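Local coordinates for protein pullulanase (Klebsiella oxytoca, PDB 2YOC) that hydrolyses alpha-1,6-glucosidic linkages in pullulan and related dextrins as a debranching glycosyl hydrolase, and is exported by a type 2 secretion system, at residues Q864-T876 / F886-V900. Sequence-based numbering, arbitrary orientation.
Sequences QQGSELLRSKSFT and FNRVDYSLQDNNYNV
Val889 and Arg871 meet at about a right angle: Val889 CG2 sits over the centre of one guanidinium face, 3.4 Å from Arg871 CZ, while Lys873 CE lies off-centre over the opposite face. Gln865 O and, more weakly, Asn887 O accept from the guanidinium. Arg871 NH1 donates within the segment to Gln865 O at 2.9 Å, near the guanidinium plane, and NH2 makes a weak, bent bond to Asn887 O (124° at the hydrogen). An extended chain, with chi1 -167° and chi2 and chi3 near 180°, carries the group this far, and Asp421 forms a salt bridge with NH2.

Asn896 holds the loop at Leu870-Ser872 through two bonds: its ND2 donates to Leu870 O at 3.0 Å, and its backbone O receives Ser872 N at 2.9 Å. Asn896 OD1 accepts from Tyr898 N, closing an Asx turn. Farther along, Leu869 CD2 packs against Leu893 CD2 at 3.6 Å, and Leu869 CD1 lies 3.8 Å from Tyr891 CE1. Ser874 OG approaches the Phe886 ring edge in its plane, 3.2 Å from CE1, and hydrogen-bonds to Gly901 O.

In the second shell, Arg888 forms salt bridges through NH1 to Asp895 OD2 and through NH2 to Asp890 OD2. The contact joins two largely irregular, buried loop segments, one following helix 883-886, the other running on from strand 860-864, the eighth strand of the parallel beta/alpha barrel characteristic of alpha-amylase-type glycosyl hydrolases.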
loop_
_atom_site.group_PDB
_atom_site.type_symbol
_atom_site.label_atom_id
_atom_site.label_comp_id
_atom_site.label_asym_id
_atom_site.label_seq_id
_atom_site.Cartn_x
_atom_site.Cartn_y
_atom_site.Cartn_z
ATOM N N GLN B 864 -25.493 -12.743 -22.391
ATOM C CA GLN B 864 -25.541 -13.487 -23.630
ATOM C C GLN B 864 -26.884 -14.199 -23.757
ATOM O O GLN B 864 -27.380 -14.788 -22.788
ATOM C CB GLN B 864 -24.408 -14.512 -23.620
ATOM C CG GLN B 864 -24.304 -15.268 -24.921
ATOM C CD GLN B 864 -23.277 -16.351 -24.876
ATOM O OE1 GLN B 864 -23.004 -16.960 -23.830
ATOM N NE2 GLN B 864 -22.717 -16.640 -26.040
ATOM N N GLN B 865 -27.449 -14.190 -24.966
ATOM C CA GLN B 865 -28.658 -14.960 -25.239
ATOM C C GLN B 865 -28.306 -16.433 -24.936
ATOM O O GLN B 865 -27.245 -16.903 -25.342
ATOM C CB GLN B 865 -29.079 -14.780 -26.711
ATOM C CG GLN B 865 -29.762 -15.985 -27.353
ATOM C CD GLN B 865 -29.499 -16.103 -28.833
ATOM O OE1 GLN B 865 -28.535 -15.556 -29.386
ATOM N NE2 GLN B 865 -30.335 -16.878 -29.493
ATOM N N GLY B 866 -29.173 -17.099 -24.181
ATOM C CA GLY B 866 -29.044 -18.510 -23.824
ATOM C C GLY B 866 -28.594 -18.809 -22.408
ATOM O O GLY B 866 -28.691 -19.960 -21.984
ATOM N N SER B 867 -28.074 -17.802 -21.660
ATOM C CA SER B 867 -27.590 -18.017 -20.281
ATOM C C SER B 867 -28.672 -18.523 -19.342
ATOM O O SER B 867 -28.374 -19.319 -18.442
ATOM C CB SER B 867 -26.913 -16.778 -19.724
ATOM O OG SER B 867 -25.842 -16.415 -20.573
ATOM N N GLU B 868 -29.939 -18.136 -19.639
ATOM C CA GLU B 868 -31.161 -18.550 -18.949
ATOM C C GLU B 868 -31.489 -20.034 -19.241
ATOM O O GLU B 868 -32.385 -20.593 -18.607
ATOM C CB GLU B 868 -32.343 -17.638 -19.379
ATOM C CG GLU B 868 -32.967 -17.922 -20.749
ATOM C CD GLU B 868 -32.214 -17.497 -21.999
ATOM O OE1 GLU B 868 -31.108 -16.931 -21.859
ATOM O OE2 GLU B 868 -32.753 -17.681 -23.116
ATOM N N LEU B 869 -30.811 -20.634 -20.258
ATOM C CA LEU B 869 -30.971 -22.014 -20.711
ATOM C C LEU B 869 -29.628 -22.725 -20.627
ATOM O O LEU B 869 -29.310 -23.566 -21.469
ATOM C CB LEU B 869 -31.540 -22.072 -22.142
ATOM C CG LEU B 869 -32.853 -21.292 -22.414
ATOM C CD1 LEU B 869 -33.234 -21.348 -23.877
ATOM C CD2 LEU B 869 -33.998 -21.755 -21.526
ATOM N N LEU B 870 -28.813 -22.368 -19.617
ATOM C CA LEU B 870 -27.500 -22.962 -19.325
ATOM C C LEU B 870 -26.630 -23.163 -20.570
ATOM O O LEU B 870 -25.838 -24.109 -20.625
ATOM C CB LEU B 870 -27.708 -24.302 -18.575
ATOM C CG LEU B 870 -28.608 -24.247 -17.343
ATOM C CD1 LEU B 870 -29.085 -25.604 -16.961
ATOM C CD2 LEU B 870 -27.898 -23.607 -16.177
ATOM N N ARG B 871 -26.787 -22.274 -21.573
ATOM C CA ARG B 871 -26.108 -22.355 -22.867
ATOM C C ARG B 871 -24.691 -22.824 -22.785
ATOM O O ARG B 871 -23.908 -22.340 -21.958
ATOM C CB ARG B 871 -26.200 -21.051 -23.682
ATOM C CG ARG B 871 -25.794 -21.199 -25.147
ATOM C CD ARG B 871 -25.718 -19.857 -25.832
ATOM N NE ARG B 871 -25.376 -19.968 -27.250
ATOM C CZ ARG B 871 -25.454 -18.960 -28.110
ATOM N NH1 ARG B 871 -25.885 -17.768 -27.709
ATOM N NH2 ARG B 871 -25.151 -19.145 -29.385
ATOM N N SER B 872 -24.397 -23.791 -23.662
ATOM C CA SER B 872 -23.105 -24.398 -23.883
ATOM C C SER B 872 -22.735 -24.340 -25.376
ATOM O O SER B 872 -23.603 -24.286 -26.247
ATOM C CB SER B 872 -23.112 -25.834 -23.383
ATOM O OG SER B 872 -21.883 -26.486 -23.664
ATOM N N LYS B 873 -21.431 -24.316 -25.649
ATOM C CA LYS B 873 -20.816 -24.301 -26.979
ATOM C C LYS B 873 -19.834 -25.498 -27.033
ATOM O O LYS B 873 -18.965 -25.565 -27.899
ATOM C CB LYS B 873 -20.093 -22.945 -27.211
ATOM C CG LYS B 873 -21.070 -21.812 -27.470
ATOM C CD LYS B 873 -20.404 -20.468 -27.713
ATOM C CE LYS B 873 -21.434 -19.364 -27.876
ATOM N NZ LYS B 873 -20.804 -18.058 -28.188
ATOM N N SER B 874 -20.025 -26.459 -26.109
ATOM C CA SER B 874 -19.187 -27.634 -25.895
ATOM C C SER B 874 -17.688 -27.294 -25.917
ATOM O O SER B 874 -16.864 -27.898 -26.617
ATOM C CB SER B 874 -19.648 -28.881 -26.669
ATOM O OG SER B 874 -19.105 -29.059 -27.966
ATOM N N PHE B 875 -17.391 -26.238 -25.123
ATOM C CA PHE B 875 -16.088 -25.641 -24.831
ATOM C C PHE B 875 -15.487 -24.759 -25.938
ATOM O O PHE B 875 -14.305 -24.385 -25.851
ATOM C CB PHE B 875 -15.105 -26.673 -24.230
ATOM C CG PHE B 875 -15.633 -27.374 -22.992
ATOM C CD1 PHE B 875 -15.556 -26.767 -21.740
ATOM C CD2 PHE B 875 -16.225 -28.630 -23.080
ATOM C CE1 PHE B 875 -16.053 -27.404 -20.602
ATOM C CE2 PHE B 875 -16.715 -29.272 -21.939
ATOM C CZ PHE B 875 -16.614 -28.661 -20.708
ATOM N N THR B 876 -16.306 -24.382 -26.952
ATOM C CA THR B 876 -15.812 -23.525 -28.025
ATOM C C THR B 876 -15.516 -22.150 -27.450
ATOM O O THR B 876 -16.363 -21.582 -26.756
ATOM C CB THR B 876 -16.785 -23.472 -29.204
ATOM O OG1 THR B 876 -17.129 -24.800 -29.562
ATOM C CG2 THR B 876 -16.187 -22.794 -30.421
ATOM N N PHE B 886 -22.235 -25.693 -33.057
ATOM C CA PHE B 886 -21.745 -25.257 -31.750
ATOM C C PHE B 886 -22.511 -24.123 -31.084
ATOM O O PHE B 886 -22.663 -24.129 -29.866
ATOM C CB PHE B 886 -20.232 -25.007 -31.776
ATOM C CG PHE B 886 -19.452 -26.282 -31.960
ATOM C CD1 PHE B 886 -19.133 -27.086 -30.869
ATOM C CD2 PHE B 886 -19.076 -26.708 -33.228
ATOM C CE1 PHE B 886 -18.430 -28.290 -31.044
ATOM C CE2 PHE B 886 -18.383 -27.914 -33.406
ATOM C CZ PHE B 886 -18.061 -28.695 -32.311
ATOM N N ASN B 887 -23.029 -23.185 -31.881
ATOM C CA ASN B 887 -23.766 -22.012 -31.419
ATOM C C ASN B 887 -25.266 -22.262 -31.275
ATOM O O ASN B 887 -26.063 -21.326 -31.275
ATOM C CB ASN B 887 -23.495 -20.868 -32.376
ATOM C CG ASN B 887 -22.139 -20.280 -32.220
ATOM O OD1 ASN B 887 -21.925 -19.360 -31.417
ATOM N ND2 ASN B 887 -21.226 -20.722 -33.054
ATOM N N ARG B 888 -25.643 -23.514 -31.123
ATOM C CA ARG B 888 -27.024 -23.948 -31.013
ATOM C C ARG B 888 -27.656 -23.563 -29.693
ATOM O O ARG B 888 -27.071 -23.792 -28.625
ATOM C CB ARG B 888 -27.096 -25.468 -31.224
ATOM C CG ARG B 888 -28.462 -26.071 -31.043
ATOM C CD ARG B 888 -28.426 -27.552 -31.271
ATOM N NE ARG B 888 -29.722 -28.144 -30.960
ATOM C CZ ARG B 888 -30.011 -28.756 -29.816
ATOM N NH1 ARG B 888 -29.080 -28.891 -28.872
ATOM N NH2 ARG B 888 -31.227 -29.248 -29.610
ATOM N N VAL B 889 -28.861 -22.964 -29.784
ATOM C CA VAL B 889 -29.704 -22.608 -28.637
ATOM C C VAL B 889 -31.045 -23.348 -28.801
ATOM O O VAL B 889 -31.875 -22.941 -29.620
ATOM C CB VAL B 889 -29.885 -21.083 -28.424
ATOM C CG1 VAL B 889 -30.703 -20.805 -27.164
ATOM C CG2 VAL B 889 -28.541 -20.396 -28.325
ATOM N N ASP B 890 -31.238 -24.442 -28.051
ATOM C CA ASP B 890 -32.465 -25.229 -28.148
ATOM C C ASP B 890 -33.694 -24.575 -27.479
ATOM O O ASP B 890 -33.885 -24.733 -26.272
ATOM C CB ASP B 890 -32.241 -26.650 -27.622
ATOM C CG ASP B 890 -33.451 -27.545 -27.756
ATOM O OD1 ASP B 890 -34.408 -27.156 -28.473
ATOM O OD2 ASP B 890 -33.443 -28.635 -27.154
ATOM N N TYR B 891 -34.558 -23.901 -28.262
ATOM C CA TYR B 891 -35.741 -23.273 -27.673
ATOM C C TYR B 891 -36.881 -24.252 -27.324
ATOM O O TYR B 891 -37.881 -23.848 -26.720
ATOM C CB TYR B 891 -36.185 -21.987 -28.417
ATOM C CG TYR B 891 -35.292 -20.792 -28.130
ATOM C CD1 TYR B 891 -35.392 -20.090 -26.928
ATOM C CD2 TYR B 891 -34.343 -20.366 -29.056
ATOM C CE1 TYR B 891 -34.539 -19.025 -26.637
ATOM C CE2 TYR B 891 -33.496 -19.290 -28.787
ATOM C CZ TYR B 891 -33.588 -18.626 -27.570
ATOM O OH TYR B 891 -32.748 -17.567 -27.288
ATOM N N SER B 892 -36.688 -25.558 -27.644
ATOM C CA SER B 892 -37.632 -26.635 -27.309
ATOM C C SER B 892 -37.244 -27.278 -25.952
ATOM O O SER B 892 -37.888 -28.228 -25.505
ATOM C CB SER B 892 -37.683 -27.679 -28.420
ATOM O OG SER B 892 -36.756 -28.738 -28.216
ATOM N N LEU B 893 -36.180 -26.738 -25.320
ATOM C CA LEU B 893 -35.598 -27.097 -24.016
ATOM C C LEU B 893 -35.380 -28.585 -23.757
ATOM O O LEU B 893 -35.971 -29.146 -22.839
ATOM C CB LEU B 893 -36.331 -26.441 -22.816
ATOM C CG LEU B 893 -36.909 -25.029 -22.923
ATOM C CD1 LEU B 893 -37.311 -24.537 -21.530
ATOM C CD2 LEU B 893 -35.922 -24.054 -23.567
ATOM N N GLN B 894 -34.535 -29.220 -24.550
ATOM C CA GLN B 894 -34.226 -30.630 -24.344
ATOM C C GLN B 894 -32.834 -30.743 -23.765
ATOM O O GLN B 894 -32.570 -31.661 -22.986
ATOM C CB GLN B 894 -34.350 -31.430 -25.656
ATOM C CG GLN B 894 -35.776 -31.506 -26.214
ATOM C CD GLN B 894 -36.770 -32.036 -25.204
ATOM O OE1 GLN B 894 -37.702 -31.331 -24.795
ATOM N NE2 GLN B 894 -36.562 -33.275 -24.743
ATOM N N ASP B 895 -31.953 -29.788 -24.138
ATOM C CA ASP B 895 -30.546 -29.697 -23.730
ATOM C C ASP B 895 -29.913 -28.315 -24.008
ATOM O O ASP B 895 -30.380 -27.554 -24.860
ATOM C CB ASP B 895 -29.708 -30.801 -24.417
ATOM C CG ASP B 895 -29.499 -30.569 -25.898
ATOM O OD1 ASP B 895 -30.508 -30.534 -26.641
ATOM O OD2 ASP B 895 -28.329 -30.407 -26.309
ATOM N N ASN B 896 -28.793 -28.058 -23.327
ATOM C CA ASN B 896 -28.002 -26.840 -23.393
ATOM C C ASN B 896 -26.888 -26.925 -24.453
ATOM O O ASN B 896 -26.013 -26.044 -24.478
ATOM C CB ASN B 896 -27.400 -26.554 -22.008
ATOM C CG ASN B 896 -26.308 -27.515 -21.574
ATOM O OD1 ASN B 896 -26.234 -28.683 -22.010
ATOM N ND2 ASN B 896 -25.451 -27.047 -20.676
ATOM N N ASN B 897 -26.907 -27.980 -25.312
ATOM C CA ASN B 897 -25.919 -28.184 -26.378
ATOM C C ASN B 897 -24.516 -28.520 -25.823
ATOM O O ASN B 897 -23.490 -28.297 -26.479
ATOM C CB ASN B 897 -25.919 -26.995 -27.370
ATOM C CG ASN B 897 -25.325 -27.285 -28.715
ATOM O OD1 ASN B 897 -25.727 -28.218 -29.416
ATOM N ND2 ASN B 897 -24.394 -26.437 -29.132
ATOM N N TYR B 898 -24.483 -29.092 -24.618
ATOM C CA TYR B 898 -23.220 -29.476 -23.993
ATOM C C TYR B 898 -22.784 -30.828 -24.522
ATOM O O TYR B 898 -23.644 -31.639 -24.862
ATOM C CB TYR B 898 -23.370 -29.482 -22.466
ATOM C CG TYR B 898 -22.127 -29.843 -21.678
ATOM C CD1 TYR B 898 -21.125 -28.901 -21.446
ATOM C CD2 TYR B 898 -21.996 -31.091 -21.078
ATOM C CE1 TYR B 898 -20.002 -29.210 -20.676
ATOM C CE2 TYR B 898 -20.880 -31.410 -20.303
ATOM C CZ TYR B 898 -19.885 -30.466 -20.105
ATOM O OH TYR B 898 -18.783 -30.780 -19.347
ATOM N N ASN B 899 -21.458 -31.055 -24.631
ATOM C CA ASN B 899 -20.864 -32.308 -25.128
ATOM C C ASN B 899 -21.544 -32.782 -26.434
ATOM O O ASN B 899 -22.349 -33.733 -26.452
ATOM C CB ASN B 899 -20.855 -33.390 -24.026
ATOM C CG ASN B 899 -20.217 -34.682 -24.411
ATOM O OD1 ASN B 899 -19.171 -34.722 -25.053
ATOM N ND2 ASN B 899 -20.860 -35.769 -24.034
ATOM N N VAL B 900 -21.277 -32.017 -27.503
ATOM C CA VAL B 900 -21.815 -32.249 -28.839
ATOM C C VAL B 900 -20.657 -32.429 -29.808
ATOM O O VAL B 900 -20.869 -32.495 -31.018
ATOM C CB VAL B 900 -22.803 -31.139 -29.282
ATOM C CG1 VAL B 900 -24.056 -31.144 -28.417
ATOM C CG2 VAL B 900 -22.147 -29.751 -29.292
#